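Local coordinates for protein ornithine cyclodeaminase (Methanococcus maripaludis S2, PDB 3C2Q) that catalyses the NAD(+)-dependent conversion of L-ornithine to L-proline with release of ammonia, at residues B[126-129]-B[130-133]; B[174-177]-B[178-181]; B[214-217]-B[218-221]. All coordinates share one frame; numbering follows the deposited sequence.

Contact 1. Residues B[126-129]-B[130-133]; sequences IREE and YKKT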
loop_
_atom_site.group_PDB
_atom_site.type_symbol
_atom_site.label_atom_id
_atom_site.label_comp_id
_atom_site.label_asym_id
_atom_site.label_seq_id
_atom_site.Cartn_x
_atom_site.Cartn_y
_atom_site.Cartn_z
ATOM N N ILE B 126 -9.710 13.929 28.180
ATOM C CA ILE B 126 -8.360 14.415 28.415
ATOM C C ILE B 126 -8.295 15.953 28.479
ATOM O O ILE B 126 -7.599 16.509 29.346
ATOM C CB ILE B 126 -7.334 13.801 27.384
ATOM C CG1 ILE B 126 -7.080 12.320 27.701
ATOM C CG2 ILE B 126 -6.033 14.613 27.342
ATOM C CD1 ILE B 126 -6.484 11.488 26.527
ATOM N N ARG B 127 -9.013 16.642 27.602
ATOM C CA ARG B 127 -9.032 18.104 27.650
ATOM C C ARG B 127 -9.621 18.615 28.979
ATOM O O ARG B 127 -9.096 19.575 29.535
ATOM C CB ARG B 127 -9.814 18.727 26.508
ATOM C CG ARG B 127 -9.585 20.230 26.440
ATOM C CD ARG B 127 -10.553 20.968 25.552
ATOM N NE ARG B 127 -11.941 20.544 25.747
ATOM C CZ ARG B 127 -12.986 21.113 25.148
ATOM N NH1 ARG B 127 -12.800 22.144 24.350
ATOM N NH2 ARG B 127 -14.228 20.664 25.357
ATOM N N GLU B 128 -10.711 17.989 29.427
ATOM C CA GLU B 128 -11.352 18.281 30.721
ATOM C C GLU B 128 -10.366 18.182 31.871
ATOM O O GLU B 128 -10.235 19.126 32.639
ATOM C CB GLU B 128 -12.527 17.338 30.984
ATOM C CG GLU B 128 -13.778 17.611 30.135
ATOM C CD GLU B 128 -14.410 18.983 30.401
ATOM O OE1 GLU B 128 -14.298 19.488 31.548
ATOM O OE2 GLU B 128 -15.020 19.554 29.467
ATOM N N GLU B 129 -9.664 17.057 31.972
ATOM C CA GLU B 129 -8.606 16.888 32.968
ATOM C C GLU B 129 -7.434 17.878 32.864
ATOM O O GLU B 129 -6.937 18.367 33.887
ATOM C CB GLU B 129 -8.092 15.449 32.997
ATOM C CG GLU B 129 -9.109 14.459 33.558
ATOM C CD GLU B 129 -9.660 14.871 34.955
ATOM O OE1 GLU B 129 -8.852 14.888 35.927
ATOM O OE2 GLU B 129 -10.893 15.169 35.061
ATOM N N TYR B 130 -7.003 18.194 31.647
ATOM C CA TYR B 130 -5.974 19.210 31.476
ATOM C C TYR B 130 -6.433 20.589 32.000
ATOM O O TYR B 130 -5.643 21.316 32.605
ATOM C CB TYR B 130 -5.533 19.333 30.016
ATOM C CG TYR B 130 -4.482 20.390 29.823
ATOM C CD1 TYR B 130 -3.170 20.160 30.217
ATOM C CD2 TYR B 130 -4.802 21.623 29.289
ATOM C CE1 TYR B 130 -2.203 21.122 30.054
ATOM C CE2 TYR B 130 -3.839 22.605 29.117
ATOM C CZ TYR B 130 -2.550 22.345 29.510
ATOM O OH TYR B 130 -1.576 23.299 29.351
ATOM N N LYS B 131 -7.682 20.951 31.721
ATOM C CA LYS B 131 -8.238 22.215 32.201
ATOM C C LYS B 131 -8.295 22.252 33.736
ATOM O O LYS B 131 -8.116 23.309 34.325
ATOM C CB LYS B 131 -9.635 22.465 31.633
ATOM C CG LYS B 131 -9.685 22.740 30.140
ATOM C CD LYS B 131 -11.085 23.211 29.708
ATOM C CE LYS B 131 -12.172 22.187 30.010
ATOM N NZ LYS B 131 -13.455 22.607 29.392
ATOM N N LYS B 132 -8.541 21.097 34.357
ATOM C CA LYS B 132 -8.559 20.945 35.813
ATOM C C LYS B 132 -7.163 21.019 36.448
ATOM O O LYS B 132 -6.969 21.686 37.479
ATOM C CB LYS B 132 -9.185 19.603 36.201
ATOM C CG LYS B 132 -10.702 19.566 36.243
ATOM C CD LYS B 132 -11.173 18.412 37.137
ATOM C CE LYS B 132 -12.666 18.128 36.965
ATOM N NZ LYS B 132 -12.962 17.389 35.689
ATOM N N THR B 133 -6.199 20.328 35.837
ATOM C CA THR B 133 -4.893 20.092 36.457
ATOM C C THR B 133 -3.744 20.921 35.887
ATOM O O THR B 133 -2.745 21.142 36.569
ATOM C CB THR B 133 -4.500 18.614 36.352
ATOM O OG1 THR B 133 -4.187 18.300 34.983
ATOM C CG2 THR B 133 -5.643 17.726 36.846
#

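Contact 2. Residues B[174-177]-B[178-181]; sequences ATHD and IESA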
loop_
_atom_site.group_PDB
_atom_site.type_symbol
_atom_site.label_atom_id
_atom_site.label_comp_id
_atom_site.label_asym_id
_atom_site.label_seq_id
_atom_site.Cartn_x
_atom_site.Cartn_y
_atom_site.Cartn_z
ATOM N N ALA B 174 4.161 23.342 8.549
ATOM C CA ALA B 174 4.002 24.770 8.881
ATOM C C ALA B 174 3.893 25.633 7.649
ATOM O O ALA B 174 3.017 26.513 7.594
ATOM C CB ALA B 174 5.143 25.260 9.777
ATOM N N THR B 175 4.744 25.394 6.657
ATOM C CA THR B 175 4.766 26.282 5.497
ATOM C C THR B 175 3.573 26.072 4.562
ATOM O O THR B 175 3.103 27.038 3.968
ATOM C CB THR B 175 6.102 26.253 4.689
ATOM O OG1 THR B 175 6.320 24.929 4.144
ATOM C CG2 THR B 175 7.281 26.668 5.593
ATOM N N HIS B 176 3.073 24.833 4.438
ATOM C CA HIS B 176 1.815 24.631 3.684
ATOM C C HIS B 176 0.576 25.128 4.399
ATOM O O HIS B 176 -0.348 25.614 3.735
ATOM C CB HIS B 176 1.631 23.184 3.171
ATOM C CG HIS B 176 2.648 22.793 2.124
ATOM N ND1 HIS B 176 2.737 23.418 0.894
ATOM C CD2 HIS B 176 3.613 21.842 2.133
ATOM C CE1 HIS B 176 3.707 22.861 0.188
ATOM N NE2 HIS B 176 4.270 21.919 0.928
ATOM N N ASP B 177 0.544 24.990 5.725
ATOM C CA ASP B 177 -0.510 25.618 6.534
ATOM C C ASP B 177 -0.524 27.134 6.224
ATOM O O ASP B 177 -1.575 27.739 5.970
ATOM C CB ASP B 177 -0.274 25.374 8.026
ATOM C CG ASP B 177 -1.223 26.196 8.933
ATOM O OD1 ASP B 177 -2.474 26.009 8.900
ATOM O OD2 ASP B 177 -0.695 27.017 9.718
ATOM N N ILE B 178 0.662 27.728 6.201
ATOM C CA ILE B 178 0.772 29.168 5.986
ATOM C C ILE B 178 0.444 29.553 4.549
ATOM O O ILE B 178 -0.250 30.553 4.321
ATOM C CB ILE B 178 2.159 29.680 6.477
ATOM C CG1 ILE B 178 2.159 29.624 8.009
ATOM C CG2 ILE B 178 2.420 31.140 5.926
ATOM C CD1 ILE B 178 3.544 29.648 8.680
ATOM N N GLU B 179 0.897 28.752 3.580
ATOM C CA GLU B 179 0.445 28.874 2.193
ATOM C C GLU B 179 -1.066 28.924 2.085
ATOM O O GLU B 179 -1.617 29.738 1.304
ATOM C CB GLU B 179 0.945 27.716 1.310
ATOM C CG GLU B 179 0.693 27.922 -0.159
ATOM C CD GLU B 179 0.808 26.629 -0.987
ATOM O OE1 GLU B 179 1.463 25.648 -0.530
ATOM O OE2 GLU B 179 0.242 26.575 -2.100
ATOM N N SER B 180 -1.748 28.040 2.821
ATOM C CA SER B 180 -3.196 27.992 2.678
ATOM C C SER B 180 -3.819 29.214 3.362
ATOM O O SER B 180 -4.806 29.749 2.870
ATOM C CB SER B 180 -3.810 26.653 3.163
ATOM O OG SER B 180 -3.603 26.507 4.548
ATOM N N ALA B 181 -3.225 29.674 4.460
ATOM C CA ALA B 181 -3.712 30.887 5.135
ATOM C C ALA B 181 -3.562 32.124 4.250
ATOM O O ALA B 181 -4.506 32.908 4.119
ATOM C CB ALA B 181 -3.005 31.083 6.479
#

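Contact 3. Residues B[214-217]-B[218-221]; sequences AGNI and KNAV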
loop_
_atom_site.group_PDB
_atom_site.type_symbol
_atom_site.label_atom_id
_atom_site.label_comp_id
_atom_site.label_asym_id
_atom_site.label_seq_id
_atom_site.Cartn_x
_atom_site.Cartn_y
_atom_site.Cartn_z
ATOM N N ALA B 214 9.023 38.501 7.663
ATOM C CA ALA B 214 8.493 38.841 8.970
ATOM C C ALA B 214 9.493 38.569 10.080
ATOM O O ALA B 214 9.490 39.278 11.099
ATOM C CB ALA B 214 7.174 38.110 9.237
ATOM N N GLY B 215 10.316 37.524 9.920
ATOM C CA GLY B 215 11.332 37.143 10.939
ATOM C C GLY B 215 11.098 35.820 11.667
ATOM O O GLY B 215 12.037 35.187 12.141
ATOM N N ASN B 216 9.830 35.435 11.797
ATOM C CA ASN B 216 9.393 34.171 12.378
ATOM C C ASN B 216 7.878 34.161 12.279
ATOM O O ASN B 216 7.282 35.148 11.791
ATOM C CB ASN B 216 9.907 33.934 13.817
ATOM C CG ASN B 216 9.591 35.104 14.787
ATOM O OD1 ASN B 216 8.493 35.650 14.808
ATOM N ND2 ASN B 216 10.567 35.449 15.611
ATOM N N ILE B 217 7.256 33.045 12.671
ATOM C CA ILE B 217 5.791 32.941 12.636
ATOM C C ILE B 217 5.100 33.957 13.569
ATOM O O ILE B 217 4.162 34.662 13.141
ATOM C CB ILE B 217 5.313 31.505 12.947
ATOM C CG1 ILE B 217 5.732 30.575 11.791
ATOM C CG2 ILE B 217 3.785 31.468 13.193
ATOM C CD1 ILE B 217 5.529 29.122 12.110
ATOM N N LYS B 218 5.565 34.026 14.815
ATOM C CA LYS B 218 5.020 34.982 15.797
ATOM C C LYS B 218 4.973 36.423 15.276
ATOM O O LYS B 218 3.948 37.091 15.407
ATOM C CB LYS B 218 5.779 34.891 17.111
ATOM C CG LYS B 218 5.249 35.836 18.218
ATOM C CD LYS B 218 5.894 35.494 19.545
ATOM C CE LYS B 218 5.246 36.231 20.712
ATOM N NZ LYS B 218 5.741 35.696 22.040
ATOM N N ASN B 219 6.062 36.883 14.664
ATOM C CA ASN B 219 6.115 38.230 14.070
ATOM C C ASN B 219 5.102 38.421 12.959
ATOM O O ASN B 219 4.501 39.498 12.829
ATOM C CB ASN B 219 7.497 38.530 13.493
ATOM C CG ASN B 219 8.542 38.777 14.563
ATOM O OD1 ASN B 219 8.236 38.778 15.743
ATOM N ND2 ASN B 219 9.790 38.966 14.141
ATOM N N ALA B 220 4.955 37.402 12.106
ATOM C CA ALA B 220 3.948 37.418 11.040
ATOM C C ALA B 220 2.513 37.492 11.565
ATOM O O ALA B 220 1.652 38.069 10.923
ATOM C CB ALA B 220 4.105 36.159 10.114
ATOM N N VAL B 221 2.250 36.858 12.694
ATOM C CA VAL B 221 0.939 36.955 13.320
ATOM C C VAL B 221 0.763 38.378 13.906
ATOM O O VAL B 221 -0.249 39.031 13.654
ATOM C CB VAL B 221 0.709 35.867 14.395
ATOM C CG1 VAL B 221 -0.552 36.164 15.198
ATOM C CG2 VAL B 221 0.608 34.446 13.737
#

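Contact 1. Residues B[126-129]-B[130-133]
The last two turns of helix 112-133 carry two salt bridges, E128 with K131 and E129 with K132. E128 and K131 run side by side and point the same way. K131 NZ meets E128 OE2 at 3.4 Å, a weak hydrogen bond within the salt bridge. The bend of K131 at chi3 (-60°) turns its amine back toward the acid. NZ also sits over one face of the R127 guanidinium, 4.5 Å from R127 NE, so two like charges are close; E128 probably offsets the one on K131. A glutamine in place of E128 would probably leave the K131 amine without its countercharge beside R127. R127 has firmer partners elsewhere: its NH1 donates to L161 O and forms a salt bridge with E342, and Y163 makes a cation-pi contact with it. In the second pair the side chains slant across each other. K132 NZ reaches E129 OE2 at 3.1 Å, on the syn side but 30° out of the carboxylate plane. The backbone bonds run from i+4 to i, as from Y130 N to I126 O (2.9 Å). E129 O is gripped twice, by T133 N at 2.9 Å and by T133 OG1 at 3.0 Å, the hydroxyl from above the carbonyl plane. Such i to i+3 acid-lysine pairs are characteristic of a solvent-facing helix surface, here on the helix before strand 138-142 of the Rossmann fold.

Contact 2. Residues B[174-177]-B[178-181]
H176 and E179 meet on the closely packed side of helix 171-183, one turn apart. H176 ND1 donates to E179 OE1 at 2.9 Å, with an N-H...O angle of 160°. The acceptor lies in the plane of the imidazole, at its edge, and the N-H points almost straight at OE1, in line with its C-O bond. Ring and carboxylate planes are 53° apart. E179 reaches this place with CG anti to the backbone N (chi1 -171°) and an extended chain. H176 and E179 are both buried. Bonds from outside fix the carboxylate: OE1 takes L187 N, and OE2 takes T185 OG1 and G188 N. H204 stacks on the H176 ring, and H148 meets that ring edge-to-face. The helix follows strand 166-170 of the parallel Rossmann sheet, and its first residues, N171 and A172, probably bind NAD(+). I178, also buried, packs its CG1 3.3 Å from A174 O. D177 turns its carboxylate to the backbone N atoms of I230 and M231. The looser part is the end at S180 and A181, which are partly exposed. There S180 OG donates to D177 O at 2.8 Å, and A181 N shares that acceptor at 3.0 Å.

Contact 3. Residues B[214-217]-B[218-221]
N216 is the N-cap of helix 217-222, and its side chain caps N219 N. N216 OD1 accepts from N219 N at 2.7 Å, nearly along its C=O axis, with an N-H...O angle of 162°. The chi1 of N216 (53°) sets CG between the backbone N and the carbonyl carbon, which brings OD1 over the first turn of helix 217-222. N219 ND2 donates to A214 O at 3.1 Å, near the plane of its own amide. This ties the amide to the last residue of helix 203-214. The two asparagine amide planes stand 51° apart. Backbone bonds continue the turn, A220 N to N216 O at 3.3 Å and V221 N to I217 O at 2.9 Å. G215 makes the break between the helices with a positive phi. Apolar contacts are few. A214 CB meets A220 CB at 3.7 Å, and I217 CG2 lies 4.4 Å from V221 CG2. The turn joins helix 203-214 to helix 217-222. A220 and I217 face I211 of the former, I217 and V221 also pack on helix 230-237, and D255 accepts from I217 N.

All three contacts are local, and all lie in the Rossmann-fold region of the chain. Contact 1 is a surface contact, contact 2 is buried, and contact 3 is partly buried at a corner between helices. Their chemistry follows: ion pairs on the surface, a buried histidine-carboxylate bond, and uncharged amides at a helix start. Contacts 2 and 3 are neighbours, with centres about 13 Å apart. They touch where I178 CD1 packs on I217 CG1 at 3.9 Å, and both rest on helices 203-214 and 230-237. Contact 1 stands apart on helix 112-133, its centre about 30 Å from the centre of either of the others.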